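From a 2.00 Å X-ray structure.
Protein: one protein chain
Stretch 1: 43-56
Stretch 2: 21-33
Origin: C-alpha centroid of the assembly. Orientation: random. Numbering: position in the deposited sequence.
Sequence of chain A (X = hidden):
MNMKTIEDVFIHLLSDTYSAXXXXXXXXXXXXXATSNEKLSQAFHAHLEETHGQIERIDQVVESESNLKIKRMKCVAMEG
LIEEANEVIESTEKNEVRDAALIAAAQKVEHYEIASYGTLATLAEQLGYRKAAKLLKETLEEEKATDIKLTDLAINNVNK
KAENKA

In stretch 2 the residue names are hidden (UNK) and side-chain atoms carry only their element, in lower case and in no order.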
ATOM      1  N   ALA A  43      23.186   3.152  -5.131  1.00 24.65           N
ATOM      2  CA  ALA A  43      22.305   3.016  -3.981  1.00 27.15           C
ATOM      3  C   ALA A  43      21.178   2.045  -4.323  1.00 24.16           C
ATOM      4  O   ALA A  43      20.740   1.269  -3.474  1.00 27.62           O
ATOM      5  CB  ALA A  43      21.741   4.372  -3.586  1.00 26.72           C
ATOM      6  N   PHE A  44      20.703   2.081  -5.565  1.00 25.25           N
ATOM      7  CA  PHE A  44      19.639   1.168  -5.977  1.00 25.44           C
ATOM      8  C   PHE A  44      20.219  -0.245  -6.064  1.00 27.46           C
ATOM      9  O   PHE A  44      19.569  -1.215  -5.688  1.00 23.98           O
ATOM     10  CB  PHE A  44      19.035   1.565  -7.339  1.00 25.81           C
ATOM     11  CG  PHE A  44      18.107   2.757  -7.283  1.00 24.07           C
ATOM     12  CD1 PHE A  44      17.062   2.818  -6.356  1.00 25.94           C
ATOM     13  CD2 PHE A  44      18.250   3.802  -8.196  1.00 25.15           C
ATOM     14  CE1 PHE A  44      16.181   3.916  -6.341  1.00 24.85           C
ATOM     15  CE2 PHE A  44      17.376   4.893  -8.184  1.00 23.18           C
ATOM     16  CZ  PHE A  44      16.343   4.947  -7.262  1.00 26.65           C
ATOM     17  N   HIS A  45      21.447  -0.359  -6.560  1.00 23.31           N
ATOM     18  CA  HIS A  45      22.082  -1.667  -6.668  1.00 27.75           C
ATOM     19  C   HIS A  45      22.369  -2.209  -5.275  1.00 26.93           C
ATOM     20  O   HIS A  45      22.210  -3.404  -5.021  1.00 34.15           O
ATOM     21  CB  HIS A  45      23.378  -1.582  -7.479  1.00 32.96           C
ATOM     22  CG  HIS A  45      24.017  -2.912  -7.735  1.00 40.85           C
ATOM     23  ND1 HIS A  45      23.388  -3.919  -8.438  1.00 57.11           N
ATOM     24  CD2 HIS A  45      25.223  -3.405  -7.375  1.00 50.08           C
ATOM     25  CE1 HIS A  45      24.180  -4.975  -8.497  1.00 61.10           C
ATOM     26  NE2 HIS A  45      25.301  -4.688  -7.858  1.00 41.36           N
ATOM     27  N   ALA A  46      22.779  -1.331  -4.365  1.00 24.49           N
ATOM     28  CA  ALA A  46      23.056  -1.757  -3.004  1.00 27.56           C
ATOM     29  C   ALA A  46      21.759  -2.252  -2.364  1.00 29.11           C
ATOM     30  O   ALA A  46      21.750  -3.279  -1.690  1.00 26.62           O
ATOM     31  CB  ALA A  46      23.639  -0.605  -2.190  1.00 24.42           C
ATOM     32  N   HIS A  47      20.659  -1.536  -2.585  1.00 23.51           N
ATOM     33  CA  HIS A  47      19.390  -1.948  -1.988  1.00 26.43           C
ATOM     34  C   HIS A  47      18.873  -3.237  -2.618  1.00 26.67           C
ATOM     35  O   HIS A  47      18.168  -4.015  -1.965  1.00 29.95           O
ATOM     36  CB  HIS A  47      18.332  -0.854  -2.128  1.00 24.47           C
ATOM     37  CG  HIS A  47      17.143  -1.061  -1.241  1.00 24.07           C
ATOM     38  ND1 HIS A  47      15.897  -0.557  -1.539  1.00 26.12           N
ATOM     39  CD2 HIS A  47      17.014  -1.716  -0.063  1.00 25.59           C
ATOM     40  CE1 HIS A  47      15.048  -0.896  -0.582  1.00 25.75           C
ATOM     41  NE2 HIS A  47      15.701  -1.598   0.323  1.00 26.93           N
ATOM     42  N   LEU A  48      19.223  -3.465  -3.884  1.00 23.72           N
ATOM     43  CA  LEU A  48      18.810  -4.672  -4.587  1.00 22.08           C
ATOM     44  C   LEU A  48      19.422  -5.877  -3.876  1.00 25.93           C
ATOM     45  O   LEU A  48      18.774  -6.913  -3.708  1.00 22.86           O
ATOM     46  CB  LEU A  48      19.292  -4.640  -6.039  1.00 25.20           C
ATOM     47  CG  LEU A  48      19.271  -5.985  -6.775  1.00 30.73           C
ATOM     48  CD1 LEU A  48      17.909  -6.632  -6.606  1.00 32.18           C
ATOM     49  CD2 LEU A  48      19.601  -5.792  -8.249  1.00 31.09           C
ATOM     50  N   GLU A  49      20.676  -5.736  -3.467  1.00 25.48           N
ATOM     51  CA  GLU A  49      21.353  -6.820  -2.770  1.00 24.14           C
ATOM     52  C   GLU A  49      20.770  -7.000  -1.378  1.00 22.98           C
ATOM     53  O   GLU A  49      20.438  -8.115  -0.982  1.00 21.31           O
ATOM     54  CB  GLU A  49      22.849  -6.539  -2.705  1.00 23.12           C
ATOM     55  CG  GLU A  49      23.482  -6.492  -4.079  1.00 23.71           C
ATOM     56  CD  GLU A  49      23.122  -7.711  -4.903  1.00 33.86           C
ATOM     57  OE1 GLU A  49      23.065  -7.598  -6.146  1.00 44.41           O
ATOM     58  OE2 GLU A  49      22.897  -8.789  -4.306  1.00 44.61           O
ATOM     59  N   GLU A  50      20.615  -5.898  -0.647  1.00 23.08           N
ATOM     60  CA  GLU A  50      20.040  -5.937   0.693  1.00 28.27           C
ATOM     61  C   GLU A  50      18.629  -6.551   0.660  1.00 28.03           C
ATOM     62  O   GLU A  50      18.248  -7.257   1.587  1.00 29.43           O
ATOM     63  CB  GLU A  50      20.035  -4.510   1.288  1.00 33.53           C
ATOM     64  CG  GLU A  50      19.140  -4.267   2.504  1.00 43.16           C
ATOM     65  CD  GLU A  50      19.202  -2.819   2.996  1.00 36.93           C
ATOM     66  OE1 GLU A  50      18.135  -2.231   3.279  1.00 47.78           O
ATOM     67  OE2 GLU A  50      20.322  -2.267   3.104  1.00 45.39           O
ATOM     68  N   THR A  51      17.866  -6.303  -0.408  1.00 24.65           N
ATOM     69  CA  THR A  51      16.515  -6.855  -0.520  1.00 25.61           C
ATOM     70  C   THR A  51      16.537  -8.376  -0.694  1.00 26.86           C
ATOM     71  O   THR A  51      15.669  -9.074  -0.151  1.00 25.04           O
ATOM     72  CB  THR A  51      15.717  -6.206  -1.693  1.00 32.59           C
ATOM     73  OG1 THR A  51      15.528  -4.807  -1.436  1.00 28.68           O
ATOM     74  CG2 THR A  51      14.330  -6.860  -1.829  1.00 30.50           C
ATOM     75  N   HIS A  52      17.505  -8.891  -1.455  1.00 24.16           N
ATOM     76  CA  HIS A  52      17.604 -10.334  -1.625  1.00 27.29           C
ATOM     77  C   HIS A  52      17.921 -10.898  -0.243  1.00 29.44           C
ATOM     78  O   HIS A  52      17.433 -11.967   0.135  1.00 27.80           O
ATOM     79  CB  HIS A  52      18.708 -10.708  -2.627  1.00 26.24           C
ATOM     80  CG  HIS A  52      18.217 -10.865  -4.034  1.00 30.14           C
ATOM     81  ND1 HIS A  52      18.595 -10.020  -5.059  1.00 32.99           N
ATOM     82  CD2 HIS A  52      17.355 -11.754  -4.582  1.00 34.47           C
ATOM     83  CE1 HIS A  52      17.984 -10.382  -6.173  1.00 33.47           C
ATOM     84  NE2 HIS A  52      17.224 -11.431  -5.910  1.00 35.91           N
ATOM     85  N   GLY A  53      18.725 -10.161   0.519  1.00 28.02           N
ATOM     86  CA  GLY A  53      19.078 -10.603   1.853  1.00 23.15           C
ATOM     87  C   GLY A  53      17.875 -10.601   2.785  1.00 27.22           C
ATOM     88  O   GLY A  53      17.761 -11.452   3.662  1.00 24.18           O
ATOM     89  N   GLN A  54      16.977  -9.636   2.598  1.00 23.78           N
ATOM     90  CA  GLN A  54      15.789  -9.525   3.433  1.00 22.97           C
ATOM     91  C   GLN A  54      14.813 -10.654   3.136  1.00 21.83           C
ATOM     92  O   GLN A  54      14.081 -11.105   4.030  1.00 23.80           O
ATOM     93  CB  GLN A  54      15.154  -8.133   3.241  1.00 21.25           C
ATOM     94  CG  GLN A  54      16.084  -7.029   3.754  1.00 21.94           C
ATOM     95  CD  GLN A  54      15.717  -5.624   3.306  1.00 27.15           C
ATOM     96  OE1 GLN A  54      14.890  -5.435   2.420  1.00 27.16           O
ATOM     97  NE2 GLN A  54      16.361  -4.627   3.912  1.00 27.09           N
ATOM     98  N   ILE A  55      14.802 -11.137   1.895  1.00 21.98           N
ATOM     99  CA  ILE A  55      13.919 -12.240   1.582  1.00 22.24           C
ATOM    100  C   ILE A  55      14.467 -13.455   2.351  1.00 24.18           C
ATOM    101  O   ILE A  55      13.700 -14.232   2.915  1.00 24.65           O
ATOM    102  CB  ILE A  55      13.853 -12.510   0.061  1.00 23.62           C
ATOM    103  CG1 ILE A  55      13.145 -11.334  -0.625  1.00 27.14           C
ATOM    104  CG2 ILE A  55      13.094 -13.809  -0.215  1.00 27.25           C
ATOM    105  CD1 ILE A  55      13.016 -11.446  -2.136  1.00 28.27           C
ATOM    106  N   GLU A  56      15.788 -13.607   2.401  1.00 25.18           N
ATOM    107  CA  GLU A  56      16.349 -14.740   3.144  1.00 29.15           C
ATOM    108  C   GLU A  56      15.936 -14.641   4.605  1.00 26.28           C
ATOM    109  O   GLU A  56      15.638 -15.650   5.248  1.00 26.59           O
ATOM    110  CB  GLU A  56      17.882 -14.768   3.051  1.00 22.18           C
ATOM    111  CG  GLU A  56      18.399 -15.022   1.638  1.00 22.86           C
ATOM    112  CD  GLU A  56      17.988 -16.375   1.104  1.00 22.27           C
ATOM    113  OE1 GLU A  56      17.810 -16.488  -0.122  1.00 42.98           O
ATOM    114  OE2 GLU A  56      17.856 -17.323   1.904  1.00 35.34           O
ATOM    115  N   UNK A  21       8.794  -7.767  -1.556  1.00 24.58           N
ATOM    116  CA  UNK A  21      10.247  -7.845  -1.688  1.00 22.79           C
ATOM    117  C   UNK A  21      10.614  -8.501  -3.018  1.00 19.13           C
ATOM    118  O   UNK A  21      11.557  -8.081  -3.694  1.00 22.97           O
ATOM    119  c   UNK A  21      10.568  -8.016   0.858  1.00 23.35           C
ATOM    120  c   UNK A  21      10.835  -8.648  -0.511  1.00 24.88           C
ATOM    121  o   UNK A  21      11.645  -6.425   2.282  1.00 30.99           O
ATOM    122  c   UNK A  21      11.389  -6.753   1.101  1.00 27.32           C
ATOM    123  o   UNK A  21      11.770  -6.080   0.118  1.00 29.13           O
ATOM    124  N   UNK A  22       9.846  -9.524  -3.378  1.00 19.62           N
ATOM    125  CA  UNK A  22      10.030 -10.277  -4.616  1.00 21.22           C
ATOM    126  C   UNK A  22       9.926  -9.306  -5.798  1.00 26.39           C
ATOM    127  O   UNK A  22      10.784  -9.269  -6.678  1.00 25.50           O
ATOM    128  c   UNK A  22      10.593 -14.793  -4.859  1.00 76.95           C
ATOM    129  c   UNK A  22      10.031 -13.529  -4.229  1.00 51.80           C
ATOM    130  c   UNK A  22       9.365 -12.669  -5.289  1.00 49.85           C
ATOM    131  c   UNK A  22       8.928 -11.332  -4.734  1.00 25.21           C
ATOM    132  n   UNK A  22      11.558 -15.478  -3.964  1.00 51.80           N
ATOM    133  N   UNK A  23       8.857  -8.518  -5.805  1.00 24.92           N
ATOM    134  CA  UNK A  23       8.633  -7.542  -6.861  1.00 22.25           C
ATOM    135  C   UNK A  23       9.708  -6.474  -6.774  1.00 21.76           C
ATOM    136  O   UNK A  23      10.222  -6.017  -7.798  1.00 23.12           O
ATOM    137  n   UNK A  23       3.983  -7.551  -5.497  1.00 24.67           N
ATOM    138  c   UNK A  23       7.258  -6.882  -6.704  1.00 22.58           C
ATOM    139  o   UNK A  23       4.444  -6.214  -7.228  1.00 20.32           O
ATOM    140  c   UNK A  23       4.761  -7.133  -6.482  1.00 23.38           C
ATOM    141  c   UNK A  23       6.091  -7.850  -6.651  1.00 22.42           C
ATOM    142  N   UNK A  24      10.066  -6.075  -5.556  1.00 22.26           N
ATOM    143  CA  UNK A  24      11.073  -5.038  -5.418  1.00 24.76           C
ATOM    144  C   UNK A  24      12.404  -5.426  -6.091  1.00 29.47           C
ATOM    145  O   UNK A  24      13.042  -4.576  -6.712  1.00 27.00           O
ATOM    146  c   UNK A  24      11.014  -2.218  -4.462  1.00 38.52           C
ATOM    147  c   UNK A  24      11.279  -4.677  -3.943  1.00 28.31           C
ATOM    148  c   UNK A  24      11.805  -3.256  -3.662  1.00 38.49           C
ATOM    149  c   UNK A  24      11.705  -2.952  -2.176  1.00 28.07           C
ATOM    150  N   UNK A  25      12.803  -6.700  -6.007  1.00 27.31           N
ATOM    151  CA  UNK A  25      14.063  -7.145  -6.633  1.00 28.85           C
ATOM    152  C   UNK A  25      14.153  -6.754  -8.106  1.00 28.30           C
ATOM    153  O   UNK A  25      15.169  -6.209  -8.546  1.00 31.40           O
ATOM    154  c   UNK A  25      14.278  -8.687  -6.530  1.00 27.24           C
ATOM    155  c   UNK A  25      14.387  -9.127  -5.069  1.00 28.84           C
ATOM    156  o   UNK A  25      13.194  -9.372  -7.162  1.00 31.86           O
ATOM    157  N   UNK A  26      13.100  -7.041  -8.870  1.00 28.36           N
ATOM    158  CA  UNK A  26      13.071  -6.687 -10.286  1.00 39.06           C
ATOM    159  C   UNK A  26      13.115  -5.163 -10.438  1.00 33.73           C
ATOM    160  O   UNK A  26      13.923  -4.624 -11.194  1.00 35.33           O
ATOM    161  c   UNK A  26      10.834  -9.499 -10.279  1.00 66.57           C
ATOM    162  n   UNK A  26       9.405  -9.235 -10.463  1.00 68.54           N
ATOM    163  c   UNK A  26       8.435  -9.909  -9.843  1.00 56.28           C
ATOM    164  n   UNK A  26       7.162  -9.598 -10.056  1.00 69.71           N
ATOM    165  c   UNK A  26      11.746  -8.730 -11.252  1.00 54.24           C
ATOM    166  n   UNK A  26       8.736 -10.891  -9.002  1.00 57.03           N
ATOM    167  c   UNK A  26      11.797  -7.218 -10.976  1.00 31.05           C
ATOM    168  N   UNK A  27      12.251  -4.472  -9.704  1.00 32.26           N
ATOM    169  CA  UNK A  27      12.178  -3.017  -9.785  1.00 29.34           C
ATOM    170  C   UNK A  27      13.498  -2.299  -9.511  1.00 28.88           C
ATOM    171  O   UNK A  27      13.849  -1.349 -10.206  1.00 30.60           O
ATOM    172  c   UNK A  27      11.105  -2.500  -8.841  1.00 28.18           C
ATOM    173  N   UNK A  28      14.236  -2.754  -8.504  1.00 23.25           N
ATOM    174  CA  UNK A  28      15.498  -2.109  -8.162  1.00 26.01           C
ATOM    175  C   UNK A  28      16.568  -2.262  -9.249  1.00 24.70           C
ATOM    176  O   UNK A  28      17.372  -1.354  -9.454  1.00 26.12           O
ATOM    177  c   UNK A  28      16.005  -2.638  -6.812  1.00 24.79           C
ATOM    178  c   UNK A  28      15.106  -2.263  -5.623  1.00 29.24           C
ATOM    179  c   UNK A  28      15.217  -0.772  -5.356  1.00 34.89           C
ATOM    180  c   UNK A  28      15.491  -3.060  -4.386  1.00 26.83           C
ATOM    181  N   UNK A  29      16.587  -3.396  -9.947  1.00 26.28           N
ATOM    182  CA  UNK A  29      17.571  -3.589 -11.010  1.00 25.46           C
ATOM    183  C   UNK A  29      17.250  -2.602 -12.128  1.00 30.73           C
ATOM    184  O   UNK A  29      18.158  -2.033 -12.742  1.00 31.65           O
ATOM    185  c   UNK A  29      17.513  -5.009 -11.537  1.00 31.43           C
ATOM    186  N   UNK A  30      15.959  -2.400 -12.393  1.00 32.23           N
ATOM    187  CA  UNK A  30      15.548  -1.457 -13.426  1.00 31.58           C
ATOM    188  C   UNK A  30      15.893  -0.037 -12.967  1.00 31.50           C
ATOM    189  O   UNK A  30      16.422   0.757 -13.743  1.00 31.27           O
ATOM    190  c   UNK A  30      13.544  -2.776 -14.502  1.00 47.99           C
ATOM    191  c   UNK A  30      12.111  -2.523 -15.030  1.00 68.74           C
ATOM    192  n   UNK A  30      10.193  -3.419 -16.419  1.00 53.22           N
ATOM    193  c   UNK A  30      14.039  -1.545 -13.712  1.00 26.65           C
ATOM    194  c   UNK A  30      11.480  -3.744 -15.711  1.00 78.05           C
ATOM    195  N   UNK A  31      15.608   0.290 -11.709  1.00 28.63           N
ATOM    196  CA  UNK A  31      15.919   1.633 -11.229  1.00 30.81           C
ATOM    197  C   UNK A  31      17.401   1.939 -11.317  1.00 30.63           C
ATOM    198  O   UNK A  31      17.783   3.046 -11.690  1.00 28.76           O
ATOM    199  c   UNK A  31      15.454   1.835  -9.787  1.00 23.68           C
ATOM    200  c   UNK A  31      13.960   2.043  -9.567  1.00 24.92           C
ATOM    201  c   UNK A  31      13.524   3.406 -10.104  1.00 22.83           C
ATOM    202  c   UNK A  31      13.681   1.926  -8.085  1.00 23.95           C
ATOM    203  N   UNK A  32      18.242   0.971 -10.973  1.00 26.99           N
ATOM    204  CA  UNK A  32      19.671   1.209 -11.027  1.00 28.40           C
ATOM    205  C   UNK A  32      20.122   1.590 -12.441  1.00 32.94           C
ATOM    206  O   UNK A  32      21.071   2.360 -12.598  1.00 31.85           O
ATOM    207  c   UNK A  32      20.428  -0.018 -10.530  1.00 28.90           C
ATOM    208  N   UNK A  33      19.441   1.059 -13.461  1.00 25.09           N
ATOM    209  CA  UNK A  33      19.768   1.349 -14.866  1.00 27.27           C
ATOM    210  C   UNK A  33      19.002   2.562 -15.406  1.00 36.88           C
ATOM    211  O   UNK A  33      19.230   2.989 -16.536  1.00 41.20           O
ATOM    212  c   UNK A  33      19.652  -2.347 -16.260  1.00 36.24           C
ATOM    213  n   UNK A  33      21.233  -5.623 -15.723  1.00 72.89           N
ATOM    214  n   UNK A  33      20.191  -3.577 -15.683  1.00 64.90           N
ATOM    215  c   UNK A  33      20.746  -4.571 -16.371  1.00 83.97           C
ATOM    216  c   UNK A  33      20.142  -1.146 -15.435  1.00 36.42           C
ATOM    217  n   UNK A  33      20.843  -4.510 -17.694  1.00 71.07           N
ATOM    218  c   UNK A  33      19.429   0.150 -15.771  1.00 34.47           C
TER
HETATM  219  O   HOH W   1      13.808  -4.196   0.599  1.00 33.80           O

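Position 21 carries three carbons in a row, the third bearing two oxygens: a carboxylate on a two-carbon stem. Its CB lies 3.5 Å from I55 CG1, and one oxygen is 3.3 Å from T51 CG2. This is E21. Its OE2 stands 3.4 Å from Q54 OE1, but both atoms are acceptors, so they do not bond; instead the O of water 1 lies in hydrogen-bonding contact with E21 OE1 (2.8 Å), T51 OG1 (2.7 Å) and Q54 OE1 (2.5 Å).

Position 22 has four carbons in a row ending in nitrogen; its CA-to-CB bond points away, yet the carbon next to last in the row comes within 4.2 Å of I55 CD1: K22. Position 23 shows three carbons, the third bearing one oxygen and one nitrogen, and touches nothing on stretch 1: Q23.

Position 24 has four carbons forked at the second, and a terminal carbon of the fork lies 4.2 Å from H47 CE1; this is L24. At 25, one carbon carries an oxygen and a methyl. The methyl carbon lies over a face of the H52 ring, 3.9 Å from its centroid and 16° off the normal: T25. Its OG1 turns back to its own helix in a very short hydrogen bond to K22 O (2.5 Å).

Position 26 runs three carbons, a nitrogen, then a carbon bearing two more nitrogens; its CA-to-CB bond points away from stretch 1 and its side chain makes no contact there: R26. Position 27 has a single carbon and no contact: A27. Position 28 again has four carbons forked at the second; a terminal carbon of the fork is 3.4 Å from T51 OG1, and its CB is 3.9 Å from L48 CB, so L28.

Position 29 has one carbon, CB, 4.0 Å from L48 CD2: A29. Position 30, four carbons in a row ending in nitrogen, is K30, out of reach. Position 31 has four carbons forked at the second, and its CB sits over a face of F44, 3.7 Å from the centroid and 8° off the normal: L31. Position 32 has one side-chain carbon, CB, 3.8 Å from F44 CB: A32. Position 33 repeats the pattern of 26 and is R33, without contact.

The helices run nearly antiparallel, at 163°, with axes approaching to 8.2 Å and 747 Å² buried in total. No direct hydrogen bond crosses between them; packing does the work. L28 fits among F44, H47, L48 and T51, T25 among L48, T51, H52 and I55, and, reciprocally, T51 among E21, L24, T25 and L28. T51 OG1 also donates to H47 O (2.8 Å), so its hydroxyl is satisfied within its helix while water 1 links it to E21.

Stretch 2, residues 21-33: EKQLTRALAKLAR
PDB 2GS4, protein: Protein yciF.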